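Local atomic coordinates of rhamnose ABC transporter, rhamnose-binding protein (Actinomyces odontolyticus ATCC 17982, PDB entry 5BQ3), a protein that probably binds a sugar, likely rhamnose, as the substrate-binding component of an ABC transporter. Residues A[117-120]-A[124-127]; A[129-134]-A[267-272]; A[142-147]-A[319-324]. All coordinates share one frame; numbering follows the deposited sequence.

Contact 1 (A[117-120]-A[124-127]); sequences DSDS and CRDL
Asp119 and Arg125 lock together in a side-on salt bridge, and this is the tight part of the contact. Arg125 offers NE and NH2 along one edge of its guanidinium, one nitrogen to each carboxylate oxygen. NE donates to the syn lone pair of Asp119 OD1 at 2.8 Å with an N-H...O angle of 155°. NH2 of Arg125 reaches Asp119 OD2 at 3.0 Å, again on the syn side but somewhat out of the carboxylate plane. The planes of the two flat groups are 36° apart. Bending at chi2 (-73°) carries the guanidinium across the loop to the carboxylate.

Looser packing lies next to this grip, around Ser120. Its OG sits 3.7 Å from Arg125 CD and equally far from Cys124 SG, and here the two segments meet by van der Waals contact alone. Cys124 is bonded to Cys100 at the start of helix 100-109, a disulfide that ties the loop to that helix. The more open side is that of Asp119, which is partly exposed, whereas Ser120, Cys124 and Arg125 are buried.

Both ends have further partners: Asp119 OD1 also takes a hydrogen bond from Thr115 OG1, and Arg125 NH2 also donates to Asn311 O. A buried arginine so paired is probably neutralised locally, and the two-nitrogen grip probably limits rotation of both groups and helps hold the loop between strands 112-116 and 127-130.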
loop_
_atom_site.group_PDB
_atom_site.type_symbol
_atom_site.label_atom_id
_atom_site.label_comp_id
_atom_site.label_asym_id
_atom_site.label_seq_id
_atom_site.Cartn_x
_atom_site.Cartn_y
_atom_site.Cartn_z
ATOM N N ASP A 117 -6.193 -2.830 -2.002
ATOM C CA ASP A 117 -5.144 -1.920 -2.508
ATOM C C ASP A 117 -5.786 -0.560 -2.874
ATOM O O ASP A 117 -5.591 0.419 -2.148
ATOM C CB ASP A 117 -4.341 -2.541 -3.687
ATOM C CG ASP A 117 -3.345 -1.626 -4.377
ATOM O OD1 ASP A 117 -2.498 -1.026 -3.675
ATOM O OD2 ASP A 117 -3.369 -1.561 -5.624
ATOM N N SER A 118 -6.570 -0.519 -3.973
ATOM C CA SER A 118 -7.283 0.666 -4.436
ATOM C C SER A 118 -8.789 0.410 -4.415
ATOM O O SER A 118 -9.265 -0.584 -4.971
ATOM C CB SER A 118 -6.817 1.072 -5.827
ATOM O OG SER A 118 -5.473 1.521 -5.779
ATOM N N ASP A 119 -9.525 1.314 -3.753
ATOM C CA ASP A 119 -10.967 1.236 -3.574
ATOM C C ASP A 119 -11.755 1.786 -4.763
ATOM O O ASP A 119 -11.227 2.529 -5.597
ATOM C CB ASP A 119 -11.369 2.022 -2.304
ATOM C CG ASP A 119 -12.707 1.630 -1.685
ATOM O OD1 ASP A 119 -13.180 0.496 -1.950
ATOM O OD2 ASP A 119 -13.272 2.449 -0.921
ATOM N N SER A 120 -13.038 1.408 -4.816
ATOM C CA SER A 120 -14.034 1.910 -5.748
ATOM C C SER A 120 -14.859 2.952 -4.966
ATOM O O SER A 120 -14.398 3.398 -3.907
ATOM C CB SER A 120 -14.885 0.761 -6.282
ATOM O OG SER A 120 -15.652 0.154 -5.257
ATOM N N CYS A 124 -20.265 0.457 -4.342
ATOM C CA CYS A 124 -20.002 -0.629 -5.302
ATOM C C CYS A 124 -19.350 -1.855 -4.651
ATOM O O CYS A 124 -19.068 -2.824 -5.359
ATOM C CB CYS A 124 -19.174 -0.156 -6.497
ATOM S SG CYS A 124 -18.833 1.623 -6.538
ATOM N N ARG A 125 -19.109 -1.831 -3.329
ATOM C CA ARG A 125 -18.472 -2.965 -2.664
ATOM C C ARG A 125 -19.051 -3.206 -1.269
ATOM O O ARG A 125 -19.615 -2.299 -0.649
ATOM C CB ARG A 125 -16.933 -2.792 -2.614
ATOM C CG ARG A 125 -16.371 -1.901 -1.510
ATOM C CD ARG A 125 -16.614 -0.423 -1.736
ATOM N NE ARG A 125 -15.768 0.395 -0.874
ATOM C CZ ARG A 125 -16.070 0.749 0.370
ATOM N NH1 ARG A 125 -17.217 0.359 0.920
ATOM N NH2 ARG A 125 -15.230 1.492 1.077
ATOM N N ASP A 126 -18.908 -4.446 -0.792
ATOM C CA ASP A 126 -19.385 -4.892 0.511
ATOM C C ASP A 126 -18.356 -4.592 1.594
ATOM O O ASP A 126 -18.733 -4.398 2.751
ATOM C CB ASP A 126 -19.700 -6.399 0.478
ATOM C CG ASP A 126 -20.839 -6.774 -0.450
ATOM O OD1 ASP A 126 -22.009 -6.519 -0.088
ATOM O OD2 ASP A 126 -20.564 -7.344 -1.526
ATOM N N LEU A 127 -17.057 -4.545 1.208
ATOM C CA LEU A 127 -15.907 -4.318 2.089
ATOM C C LEU A 127 -14.684 -3.836 1.309
ATOM O O LEU A 127 -14.490 -4.235 0.159
ATOM C CB LEU A 127 -15.564 -5.655 2.792
ATOM C CG LEU A 127 -15.321 -5.665 4.304
ATOM C CD1 LEU A 127 -16.550 -5.211 5.085
ATOM C CD2 LEU A 127 -14.967 -7.056 4.765
#

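Contact 2 (A[129-134]-A[267-272]); sequences INQVES and ALWDPA
Gln131 and Val132 both pack on the indole of Trp269, and the contact is made by side chains without a hydrogen bond between the segments. The first interaction is CH-pi: Gln131 CB stands over one face, 4.2 Å from the centroid of the five-membered ring and 15° off its normal. Beyond CB the glutamine chain bends at chi2 (99°), keeping CG beside Trp269 CD1, and its amide stands steeply to the ring, the planes 71° apart.

The second kind is apolar packing. Val132 CG2 approaches the six-membered part obliquely, 3.7 Å from Trp269 CE3, with CG1 a little farther from the same atom. The opposite face of the indole lies on Leu268 CG, so the ring is sandwiched. Replacing Trp269 by an alanine would remove the indole and is likely to leave Gln131 and Val132 without their shared partner, with a gap between the segments.

Residues 129-134 run from strand 127-130 into helix 134-149, and residues 267-272 from strand 266-268 into helix 271-287, where Asp270 is the N-cap. Both cross between the lobes of the periplasmic-binding-protein fold; Trp269 joins two linking segments, as expected for its hinge, and Leu274 of helix 271-287 also touches Gln131.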
loop_
_atom_site.group_PDB
_atom_site.type_symbol
_atom_site.label_atom_id
_atom_site.label_comp_id
_atom_site.label_asym_id
_atom_site.label_seq_id
_atom_site.Cartn_x
_atom_site.Cartn_y
_atom_site.Cartn_z
ATOM N N ILE A 129 -10.360 -3.509 1.777
ATOM C CA ILE A 129 -9.176 -3.932 2.524
ATOM C C ILE A 129 -8.033 -2.985 2.178
ATOM O O ILE A 129 -7.547 -2.984 1.043
ATOM C CB ILE A 129 -8.796 -5.430 2.280
ATOM C CG1 ILE A 129 -10.035 -6.383 2.257
ATOM C CG2 ILE A 129 -7.727 -5.908 3.281
ATOM C CD1 ILE A 129 -10.903 -6.499 3.556
ATOM N N ASN A 130 -7.632 -2.154 3.147
ATOM C CA ASN A 130 -6.535 -1.208 2.976
ATOM C C ASN A 130 -5.272 -1.769 3.618
ATOM O O ASN A 130 -5.338 -2.342 4.709
ATOM C CB ASN A 130 -6.898 0.152 3.577
ATOM C CG ASN A 130 -6.185 1.350 2.980
ATOM O OD1 ASN A 130 -5.359 1.259 2.055
ATOM N ND2 ASN A 130 -6.522 2.519 3.489
ATOM N N GLN A 131 -4.128 -1.624 2.931
ATOM C CA GLN A 131 -2.818 -2.094 3.396
ATOM C C GLN A 131 -2.439 -1.437 4.713
ATOM O O GLN A 131 -2.120 -2.120 5.685
ATOM C CB GLN A 131 -1.710 -1.789 2.359
ATOM C CG GLN A 131 -2.012 -2.196 0.927
ATOM C CD GLN A 131 -2.489 -1.033 0.096
ATOM O OE1 GLN A 131 -3.561 -0.459 0.330
ATOM N NE2 GLN A 131 -1.705 -0.674 -0.912
ATOM N N VAL A 132 -2.475 -0.095 4.726
ATOM C CA VAL A 132 -2.067 0.779 5.827
ATOM C C VAL A 132 -3.023 1.973 5.971
ATOM O O VAL A 132 -3.637 2.393 4.989
ATOM C CB VAL A 132 -0.603 1.278 5.589
ATOM C CG1 VAL A 132 0.415 0.177 5.866
ATOM C CG2 VAL A 132 -0.414 1.830 4.177
ATOM N N GLU A 133 -3.120 2.528 7.192
ATOM C CA GLU A 133 -3.902 3.725 7.518
ATOM C C GLU A 133 -2.992 4.948 7.252
ATOM O O GLU A 133 -1.807 4.913 7.594
ATOM C CB GLU A 133 -4.421 3.647 8.979
ATOM C CG GLU A 133 -4.804 4.960 9.657
ATOM C CD GLU A 133 -5.977 5.737 9.088
ATOM O OE1 GLU A 133 -6.981 5.104 8.686
ATOM O OE2 GLU A 133 -5.908 6.990 9.085
ATOM N N SER A 134 -3.546 5.997 6.612
ATOM C CA SER A 134 -2.863 7.225 6.187
ATOM C C SER A 134 -2.033 7.895 7.299
ATOM O O SER A 134 -0.848 8.148 7.083
ATOM C CB SER A 134 -3.872 8.222 5.628
ATOM O OG SER A 134 -3.256 9.112 4.713
ATOM N N ALA A 267 10.272 2.208 4.911
ATOM C CA ALA A 267 9.057 1.453 5.173
ATOM C C ALA A 267 8.219 1.271 3.914
ATOM O O ALA A 267 8.420 1.970 2.922
ATOM C CB ALA A 267 8.232 2.143 6.251
ATOM N N LEU A 268 7.298 0.298 3.962
ATOM C CA LEU A 268 6.309 -0.033 2.938
ATOM C C LEU A 268 5.297 -0.991 3.584
ATOM O O LEU A 268 4.797 -0.680 4.667
ATOM C CB LEU A 268 6.943 -0.598 1.639
ATOM C CG LEU A 268 6.098 -0.502 0.356
ATOM C CD1 LEU A 268 6.102 0.903 -0.230
ATOM C CD2 LEU A 268 6.575 -1.484 -0.668
ATOM N N TRP A 269 4.985 -2.127 2.940
ATOM C CA TRP A 269 4.015 -3.123 3.408
ATOM C C TRP A 269 4.216 -4.428 2.661
ATOM O O TRP A 269 4.859 -4.433 1.612
ATOM C CB TRP A 269 2.568 -2.612 3.214
ATOM C CG TRP A 269 2.347 -1.919 1.900
ATOM C CD1 TRP A 269 2.105 -2.505 0.692
ATOM C CD2 TRP A 269 2.411 -0.506 1.655
ATOM N NE1 TRP A 269 2.008 -1.547 -0.289
ATOM C CE2 TRP A 269 2.187 -0.309 0.275
ATOM C CE3 TRP A 269 2.630 0.618 2.473
ATOM C CZ2 TRP A 269 2.177 0.963 -0.308
ATOM C CZ3 TRP A 269 2.623 1.878 1.895
ATOM C CH2 TRP A 269 2.396 2.042 0.522
ATOM N N ASP A 270 3.684 -5.529 3.196
ATOM C CA ASP A 270 3.742 -6.838 2.551
ATOM C C ASP A 270 2.461 -7.002 1.714
ATOM O O ASP A 270 1.384 -7.137 2.308
ATOM C CB ASP A 270 3.899 -7.959 3.604
ATOM C CG ASP A 270 4.250 -9.346 3.076
ATOM O OD1 ASP A 270 4.266 -9.533 1.836
ATOM O OD2 ASP A 270 4.501 -10.247 3.907
ATOM N N PRO A 271 2.529 -6.947 0.353
ATOM C CA PRO A 271 1.293 -7.074 -0.448
ATOM C C PRO A 271 0.602 -8.438 -0.314
ATOM O O PRO A 271 -0.612 -8.502 -0.493
ATOM C CB PRO A 271 1.757 -6.819 -1.888
ATOM C CG PRO A 271 3.209 -7.015 -1.882
ATOM C CD PRO A 271 3.714 -6.749 -0.507
ATOM N N ALA A 272 1.357 -9.506 0.039
ATOM C CA ALA A 272 0.846 -10.867 0.250
ATOM C C ALA A 272 -0.174 -10.918 1.399
ATOM O O ALA A 272 -1.137 -11.687 1.325
ATOM C CB ALA A 272 1.996 -11.816 0.537
#

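Contact 3 (A[142-147]-A[319-324]); sequences LDMVSD and PVRFNA
Arg321 reaches from strand 320-322, paired antiparallel with strand 266-268, to Asp143 and Met144 on helix 134-149 of the lobe with the four-stranded sheet. CB points at the helix, and CG, anti to the carbonyl carbon (chi1 -72°), starts a chain extended as far as NE. CD is the first atom to touch across the contact, 4.2 Å from CG of Met144, which is a selenomethionine. The two chains run past one another in opposite directions, and Met144 CG also lies over one face of the guanidinium, 4.2 Å from NH1. CZ and NH2 pack against Asp143 CB, NH2 at 3.4 Å. At the tip, NH2 approaches Asp143 OD2 at 3.3 Å, in a salt bridge whose hydrogen bond is weak, with an N-H...O angle of 135°. OD2 lies at the guanidinium edge, in its plane, but the carboxylate is turned 68° away from that plane. Across the segments the bridge runs through one nitrogen and one oxygen.

Stronger partners hold the other oxygen: Asp143 OD1 accepts from Tyr184 OH and forms a salt bridge with Lys183. On the arginine side, Glu265 offers NH1 a long, weak ion pair.

A weak, single-bonded ion pair thus lies beside a patch where the methionine chain covers the guanidinium. With its carboxylate shared between two cations, Asp143 probably remains ionised, and probably keeps some freedom compared with a two-nitrogen grip.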
loop_
_atom_site.group_PDB
_atom_site.type_symbol
_atom_site.label_atom_id
_atom_site.label_comp_id
_atom_site.label_asym_id
_atom_site.label_seq_id
_atom_site.Cartn_x
_atom_site.Cartn_y
_atom_site.Cartn_z
ATOM N N LEU A 142 7.969 9.690 10.432
ATOM C CA LEU A 142 8.484 10.612 11.452
ATOM C C LEU A 142 9.305 9.874 12.511
ATOM O O LEU A 142 10.294 10.423 12.985
ATOM C CB LEU A 142 7.346 11.375 12.134
ATOM C CG LEU A 142 6.697 12.502 11.349
ATOM C CD1 LEU A 142 5.358 12.840 11.945
ATOM C CD2 LEU A 142 7.585 13.733 11.301
ATOM N N ASP A 143 8.901 8.634 12.870
ATOM C CA ASP A 143 9.601 7.785 13.843
ATOM C C ASP A 143 10.988 7.395 13.334
ATOM O O ASP A 143 11.935 7.425 14.108
ATOM C CB ASP A 143 8.786 6.519 14.161
ATOM C CG ASP A 143 7.806 6.633 15.317
ATOM O OD1 ASP A 143 7.509 7.772 15.737
ATOM O OD2 ASP A 143 7.323 5.582 15.791
HETATM N N MSE A 144 11.098 7.030 12.036
HETATM C CA MSE A 144 12.352 6.648 11.373
HETATM C C MSE A 144 13.273 7.860 11.228
HETATM O O MSE A 144 14.477 7.727 11.442
HETATM C CB MSE A 144 12.080 6.016 9.996
HETATM C CG MSE A 144 11.315 4.689 10.078
HETATM SE SE MSE A 144 11.123 3.747 8.385
HETATM C CE MSE A 144 10.130 5.058 7.369
ATOM N N VAL A 145 12.703 9.044 10.894
ATOM C CA VAL A 145 13.446 10.301 10.747
ATOM C C VAL A 145 14.056 10.673 12.090
ATOM O O VAL A 145 15.277 10.753 12.190
ATOM C CB VAL A 145 12.574 11.454 10.180
ATOM C CG1 VAL A 145 13.336 12.771 10.166
ATOM C CG2 VAL A 145 12.083 11.130 8.787
ATOM N N SER A 146 13.199 10.860 13.117
ATOM C CA SER A 146 13.556 11.231 14.488
ATOM C C SER A 146 14.632 10.310 15.066
ATOM O O SER A 146 15.588 10.801 15.667
ATOM C CB SER A 146 12.318 11.213 15.379
ATOM O OG SER A 146 12.575 11.833 16.628
ATOM N N ASP A 147 14.499 8.990 14.837
ATOM C CA ASP A 147 15.435 7.964 15.300
ATOM C C ASP A 147 16.811 8.105 14.616
ATOM O O ASP A 147 17.835 7.986 15.291
ATOM C CB ASP A 147 14.844 6.561 15.046
ATOM C CG ASP A 147 15.727 5.389 15.426
ATOM O OD1 ASP A 147 16.150 5.318 16.606
ATOM O OD2 ASP A 147 15.957 4.516 14.559
ATOM N N PRO A 319 2.636 -0.050 8.881
ATOM C CA PRO A 319 3.629 -0.244 7.805
ATOM C C PRO A 319 4.822 -1.103 8.236
ATOM O O PRO A 319 5.270 -1.022 9.385
ATOM C CB PRO A 319 4.072 1.184 7.461
ATOM C CG PRO A 319 2.968 2.054 7.924
ATOM C CD PRO A 319 2.408 1.387 9.141
ATOM N N VAL A 320 5.299 -1.960 7.316
ATOM C CA VAL A 320 6.436 -2.860 7.543
ATOM C C VAL A 320 7.731 -2.059 7.361
ATOM O O VAL A 320 7.928 -1.431 6.319
ATOM C CB VAL A 320 6.386 -4.121 6.625
ATOM C CG1 VAL A 320 7.636 -4.981 6.786
ATOM C CG2 VAL A 320 5.134 -4.952 6.890
ATOM N N ARG A 321 8.596 -2.071 8.384
ATOM C CA ARG A 321 9.886 -1.380 8.351
ATOM C C ARG A 321 10.952 -2.327 7.817
ATOM O O ARG A 321 11.081 -3.452 8.306
ATOM C CB ARG A 321 10.272 -0.841 9.739
ATOM C CG ARG A 321 9.449 0.344 10.199
ATOM C CD ARG A 321 10.042 0.954 11.441
ATOM N NE ARG A 321 9.037 1.700 12.188
ATOM C CZ ARG A 321 9.304 2.494 13.219
ATOM N NH1 ARG A 321 10.556 2.664 13.628
ATOM N NH2 ARG A 321 8.323 3.129 13.845
ATOM N N PHE A 322 11.702 -1.876 6.800
ATOM C CA PHE A 322 12.752 -2.669 6.165
ATOM C C PHE A 322 14.130 -2.095 6.460
ATOM O O PHE A 322 14.374 -0.905 6.259
ATOM C CB PHE A 322 12.538 -2.766 4.644
ATOM C CG PHE A 322 11.197 -3.310 4.206
ATOM C CD1 PHE A 322 10.112 -2.466 4.012
ATOM C CD2 PHE A 322 11.030 -4.667 3.955
ATOM C CE1 PHE A 322 8.878 -2.970 3.597
ATOM C CE2 PHE A 322 9.791 -5.170 3.549
ATOM C CZ PHE A 322 8.722 -4.320 3.378
ATOM N N ASN A 323 15.025 -2.963 6.936
ATOM C CA ASN A 323 16.422 -2.674 7.259
ATOM C C ASN A 323 17.284 -3.835 6.750
ATOM O O ASN A 323 16.749 -4.760 6.134
ATOM C CB ASN A 323 16.608 -2.430 8.767
ATOM C CG ASN A 323 15.866 -3.394 9.657
ATOM O OD1 ASN A 323 16.125 -4.603 9.672
ATOM N ND2 ASN A 323 14.920 -2.874 10.419
ATOM N N ALA A 324 18.605 -3.796 7.007
ATOM C CA ALA A 324 19.566 -4.799 6.546
ATOM C C ALA A 324 19.357 -6.210 7.139
ATOM O O ALA A 324 19.974 -7.162 6.657
ATOM C CB ALA A 324 20.966 -4.318 6.847
#

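In the fold
Along the chain, contact 1 closes before contact 2 opens, while the segments of contacts 2 and 3 alternate. The centres of contacts 1 and 2 lie about 15 Å apart, as do those of 2 and 3; contacts 1 and 3 are about 29 Å apart, on opposite sides of the chain's centre. Contact 1 belongs to the lobe built on the six-stranded parallel sheet, and contact 3 to the lobe with the four-stranded one. Contact 2 bridges them near the middle. Strands 266-268 and 320-322 pair antiparallel and link contacts 2 and 3, while strand 127-130 leads into helix 134-149. The set runs from one lobe through the hinge to the other, consistent with a sugar-binding protein that closes around its ligand.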